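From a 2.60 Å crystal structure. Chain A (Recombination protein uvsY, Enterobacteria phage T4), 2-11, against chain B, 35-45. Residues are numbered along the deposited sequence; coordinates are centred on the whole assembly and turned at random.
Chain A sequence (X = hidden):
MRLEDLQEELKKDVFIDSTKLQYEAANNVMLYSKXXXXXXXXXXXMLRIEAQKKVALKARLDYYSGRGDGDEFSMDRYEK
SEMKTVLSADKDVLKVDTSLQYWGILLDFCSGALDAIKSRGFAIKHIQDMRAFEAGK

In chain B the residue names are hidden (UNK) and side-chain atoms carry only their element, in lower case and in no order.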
# COMPACT_ATOMS: atom_id res chain seq x y z
N ARG A 2 -18.29 -22.96 13.53
CA ARG A 2 -16.97 -23.55 13.71
C ARG A 2 -16.16 -23.41 12.44
O ARG A 2 -16.66 -23.63 11.33
CB ARG A 2 -17.07 -25.03 14.13
CG ARG A 2 -17.35 -25.20 15.61
CD ARG A 2 -17.68 -26.63 16.03
NE ARG A 2 -18.85 -27.16 15.35
CZ ARG A 2 -19.53 -28.22 15.78
NH1 ARG A 2 -19.16 -28.84 16.89
NH2 ARG A 2 -20.59 -28.66 15.09
N LEU A 3 -14.90 -23.02 12.59
CA LEU A 3 -14.03 -22.82 11.43
C LEU A 3 -14.01 -24.05 10.53
O LEU A 3 -14.10 -23.95 9.30
CB LEU A 3 -12.61 -22.48 11.87
CG LEU A 3 -11.61 -22.40 10.72
CD1 LEU A 3 -12.06 -21.35 9.72
CD2 LEU A 3 -10.23 -22.09 11.24
N GLU A 4 -13.88 -25.22 11.14
CA GLU A 4 -13.77 -26.45 10.37
C GLU A 4 -15.05 -26.72 9.57
O GLU A 4 -14.99 -27.28 8.47
CB GLU A 4 -13.43 -27.62 11.29
CG GLU A 4 -12.04 -27.51 11.89
CD GLU A 4 -11.92 -26.44 12.98
OE1 GLU A 4 -12.97 -25.92 13.43
OE2 GLU A 4 -10.77 -26.09 13.35
N ASP A 5 -16.20 -26.30 10.09
CA ASP A 5 -17.45 -26.45 9.36
C ASP A 5 -17.43 -25.61 8.09
O ASP A 5 -17.83 -26.07 7.02
CB ASP A 5 -18.65 -26.06 10.21
CG ASP A 5 -18.93 -27.05 11.33
OD1 ASP A 5 -19.49 -26.62 12.36
OD2 ASP A 5 -18.62 -28.25 11.17
N LEU A 6 -16.96 -24.37 8.22
CA LEU A 6 -16.84 -23.47 7.07
C LEU A 6 -15.87 -24.01 6.03
O LEU A 6 -16.15 -23.99 4.83
CB LEU A 6 -16.40 -22.08 7.52
CG LEU A 6 -17.42 -21.33 8.38
CD1 LEU A 6 -16.92 -19.94 8.74
CD2 LEU A 6 -18.71 -21.24 7.62
N GLN A 7 -14.73 -24.52 6.50
CA GLN A 7 -13.74 -25.10 5.60
C GLN A 7 -14.37 -26.21 4.78
O GLN A 7 -14.22 -26.26 3.55
CB GLN A 7 -12.56 -25.63 6.39
CG GLN A 7 -11.80 -24.53 7.05
CD GLN A 7 -10.60 -25.02 7.83
OE1 GLN A 7 -10.49 -26.21 8.14
NE2 GLN A 7 -9.69 -24.10 8.16
N GLU A 8 -15.10 -27.08 5.46
CA GLU A 8 -15.75 -28.19 4.81
C GLU A 8 -16.85 -27.71 3.87
O GLU A 8 -16.99 -28.23 2.75
CB GLU A 8 -16.29 -29.15 5.86
CG GLU A 8 -16.32 -30.58 5.37
CD GLU A 8 -14.97 -31.03 4.82
OE1 GLU A 8 -13.92 -30.68 5.42
OE2 GLU A 8 -14.97 -31.70 3.75
N GLU A 9 -17.60 -26.70 4.30
CA GLU A 9 -18.68 -26.18 3.48
C GLU A 9 -18.18 -25.55 2.17
O GLU A 9 -18.76 -25.80 1.11
CB GLU A 9 -19.49 -25.15 4.26
CG GLU A 9 -20.72 -24.70 3.51
CD GLU A 9 -21.61 -23.77 4.31
OE1 GLU A 9 -22.63 -23.31 3.76
OE2 GLU A 9 -21.29 -23.52 5.50
N LEU A 10 -17.14 -24.72 2.24
CA LEU A 10 -16.59 -24.11 1.04
C LEU A 10 -16.03 -25.15 0.08
O LEU A 10 -16.23 -25.05 -1.14
CB LEU A 10 -15.47 -23.12 1.39
CG LEU A 10 -14.90 -22.37 0.19
CD1 LEU A 10 -15.95 -21.49 -0.46
CD2 LEU A 10 -13.67 -21.57 0.55
N LYS A 11 -15.36 -26.16 0.63
CA LYS A 11 -14.75 -27.21 -0.18
C LYS A 11 -15.80 -27.91 -1.02
O LYS A 11 -15.59 -28.18 -2.20
CB LYS A 11 -14.04 -28.23 0.70
CG LYS A 11 -13.32 -29.32 -0.06
CD LYS A 11 -13.00 -30.48 0.85
CE LYS A 11 -11.81 -31.26 0.37
NZ LYS A 11 -11.54 -32.43 1.25
N UNK B 35 -5.61 -24.36 0.30
CA UNK B 35 -4.63 -23.49 0.93
C UNK B 35 -5.29 -22.45 1.82
O UNK B 35 -4.70 -22.00 2.80
c UNK B 35 -0.89 -25.04 -1.04
n UNK B 35 -1.77 -25.25 -2.07
c UNK B 35 -2.75 -23.76 -0.72
c UNK B 35 0.46 -24.26 1.20
c UNK B 35 -3.76 -22.81 -0.13
c UNK B 35 -2.89 -24.49 -1.86
c UNK B 35 -1.48 -24.11 -0.17
c UNK B 35 1.03 -25.18 0.32
c UNK B 35 0.37 -25.59 -0.81
c UNK B 35 -0.78 -23.72 0.98
N UNK B 36 -6.51 -22.08 1.48
CA UNK B 36 -7.31 -21.21 2.32
C UNK B 36 -7.60 -21.91 3.66
O UNK B 36 -7.58 -21.29 4.72
c UNK B 36 -10.66 -19.52 1.25
c UNK B 36 -8.66 -18.45 2.31
c UNK B 36 -8.60 -20.85 1.60
c UNK B 36 -9.47 -19.73 2.16
N UNK B 37 -7.85 -23.22 3.60
CA UNK B 37 -8.06 -23.98 4.83
C UNK B 37 -6.78 -24.04 5.65
O UNK B 37 -6.82 -23.88 6.88
c UNK B 37 -8.59 -25.38 4.52
o UNK B 37 -10.68 -24.36 4.06
c UNK B 37 -9.99 -25.36 3.97
n UNK B 37 -10.44 -26.49 3.44
N UNK B 38 -5.64 -24.27 5.00
CA UNK B 38 -4.35 -24.25 5.68
C UNK B 38 -4.10 -22.91 6.38
O UNK B 38 -3.78 -22.86 7.57
c UNK B 38 -3.21 -24.53 4.70
c UNK B 38 -1.39 -27.57 3.20
n UNK B 38 -2.43 -28.58 2.91
c UNK B 38 -1.93 -26.15 3.26
c UNK B 38 -3.04 -25.99 4.30
N UNK B 39 -4.26 -21.84 5.62
CA UNK B 39 -4.04 -20.48 6.06
C UNK B 39 -4.90 -20.17 7.27
O UNK B 39 -4.45 -19.59 8.27
c UNK B 39 -4.40 -19.53 4.91
n UNK B 39 -4.92 -17.26 5.86
c UNK B 39 -4.39 -16.05 5.90
n UNK B 39 -3.25 -16.07 5.21
c UNK B 39 -3.04 -17.34 4.74
c UNK B 39 -4.08 -18.10 5.17
N UNK B 40 -6.15 -20.57 7.17
CA UNK B 40 -7.14 -20.35 8.20
C UNK B 40 -6.81 -21.11 9.50
O UNK B 40 -6.90 -20.56 10.60
o UNK B 40 -9.49 -20.37 8.57
c UNK B 40 -8.50 -20.79 7.68
N UNK B 41 -6.45 -22.38 9.35
CA UNK B 41 -6.08 -23.23 10.48
C UNK B 41 -4.82 -22.74 11.20
O UNK B 41 -4.70 -22.91 12.42
o UNK B 41 -7.21 -25.23 9.82
c UNK B 41 -5.92 -24.67 10.01
N UNK B 42 -3.86 -22.22 10.45
CA UNK B 42 -2.64 -21.70 11.04
C UNK B 42 -2.98 -20.50 11.95
O UNK B 42 -2.46 -20.39 13.08
c UNK B 42 -0.46 -20.52 10.51
c UNK B 42 -1.05 -22.56 9.30
c UNK B 42 -0.25 -22.28 8.06
c UNK B 42 -1.62 -21.31 9.95
N UNK B 43 -3.86 -19.64 11.47
CA UNK B 43 -4.32 -18.51 12.27
C UNK B 43 -4.95 -18.97 13.59
O UNK B 43 -4.74 -18.36 14.63
c UNK B 43 -5.32 -14.79 8.97
n UNK B 43 -6.48 -14.14 8.30
c UNK B 43 -5.31 -17.66 11.49
c UNK B 43 -5.80 -15.97 9.78
c UNK B 43 -4.68 -16.71 10.49
N UNK B 44 -5.71 -20.06 13.54
CA UNK B 44 -6.33 -20.58 14.74
C UNK B 44 -5.28 -21.03 15.77
O UNK B 44 -5.38 -20.71 16.97
c UNK B 44 -7.22 -21.77 14.39
c UNK B 44 -9.26 -24.33 16.28
c UNK B 44 -8.77 -23.52 15.12
n UNK B 44 -10.22 -25.36 15.83
c UNK B 44 -7.90 -22.41 15.58
N UNK B 45 -4.26 -21.73 15.29
CA UNK B 45 -3.17 -22.19 16.15
C UNK B 45 -2.40 -21.01 16.74
O UNK B 45 -2.07 -21.01 17.93
o UNK B 45 -0.61 -24.84 18.20
c UNK B 45 -1.06 -23.66 16.18
c UNK B 45 -1.48 -24.56 17.35
o UNK B 45 -2.65 -24.99 17.40
c UNK B 45 -2.23 -23.11 15.37

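Two antiparallel helices meet here, their axes 10.2 Å apart at closest approach and their directions 172° apart. Running antiparallel sets the order of the contacts, with position 36 beside Leu10(A) and position 44 beside Glu4(A).

Position 35 carries one carbon and then fused five- and six-membered rings holding eight carbons and one nitrogen, out of reach of the chain A stretch; this is Trp35(B), buried on another side of its helix. Position 36 has four carbons forked at the second. One tip lies 3.7 Å from CD2 of Leu10(A), an all-carbon meeting, and the fork makes it Leu36(B).

At position 37 two carbons lead to one oxygen and one nitrogen, and the oxygen lies 3.2 Å from CG of Gln7(A); this short amide is Asn37(B). Its CA is 5.8 Å from the CA of Gln7(A), so the backbones come close at this point. The backbone O of Asn37(B) is also 3.2 Å from NE2 of Gln7(A), but the angle is too poor for a hydrogen bond.

Position 38 has four carbons in a row ending in nitrogen, with CA-to-CB pointing away from chain A: Lys38(B). Position 39 bears one carbon and a five-membered ring of three carbons and two nitrogens, its end leading away: His39(B). Both find hydrogen-bond partners elsewhere in the structure.

Position 40 is one carbon and one oxygen, its CA-to-CB bond pointing toward chain A, the oxygen 3.0 Å from CD1 of Leu3(A). A lone unbranched oxygen means Ser40(B), whose CB also sits 3.6 Å from NE2 of Gln7(A). Position 41 repeats the pattern of one carbon and one oxygen, but here the oxygen has a polar partner: it accepts a hydrogen bond from NE2 of Gln7(A) at 3.2 Å, with a nearly straight angle of 172°. This is Ser41(B).

Position 42 has four carbons forked at the first, one arm two carbons long, and is out of reach: Ile42(B). Position 43 shows four carbons ending in nitrogen, its end leading away from chain A: Lys43(B). Position 44 has the same atoms but its CA-to-CB bond points toward chain A, its nitrogen 2.6 Å from OE2 of Glu4(A). This is Lys44(B), its four chi angles all t, the extended chain carrying NZ out to the carboxylate. Position 45 has three carbons, the third carrying two oxygens, and is out of reach: Glu45(B).

The contact mixes leucine packing at both ends with polar pairing in the middle and a charge pair at the Glu4(A) end. Leu10(A) packs on Leu36(B) at one end, and the salt bridge from NZ of Lys44(B) to OE2 of Glu4(A), 2.6 Å and also a hydrogen bond, ties down the other. Between them Gln7(A), with 80 Å² covered, lies against Asn37(B), Ser40(B) and Ser41(B), whose short side chains accompany the close backbone approach. Leu3(A) lies against Ser40(B) and reaches the start of Lys44(B). The two stretches together bury 422 Å², a modest area in which one hydrogen bond from the amide of Gln7(A) and one charge pair supplement the packing.

Chain B (35-45) WLNKHSSIKKE
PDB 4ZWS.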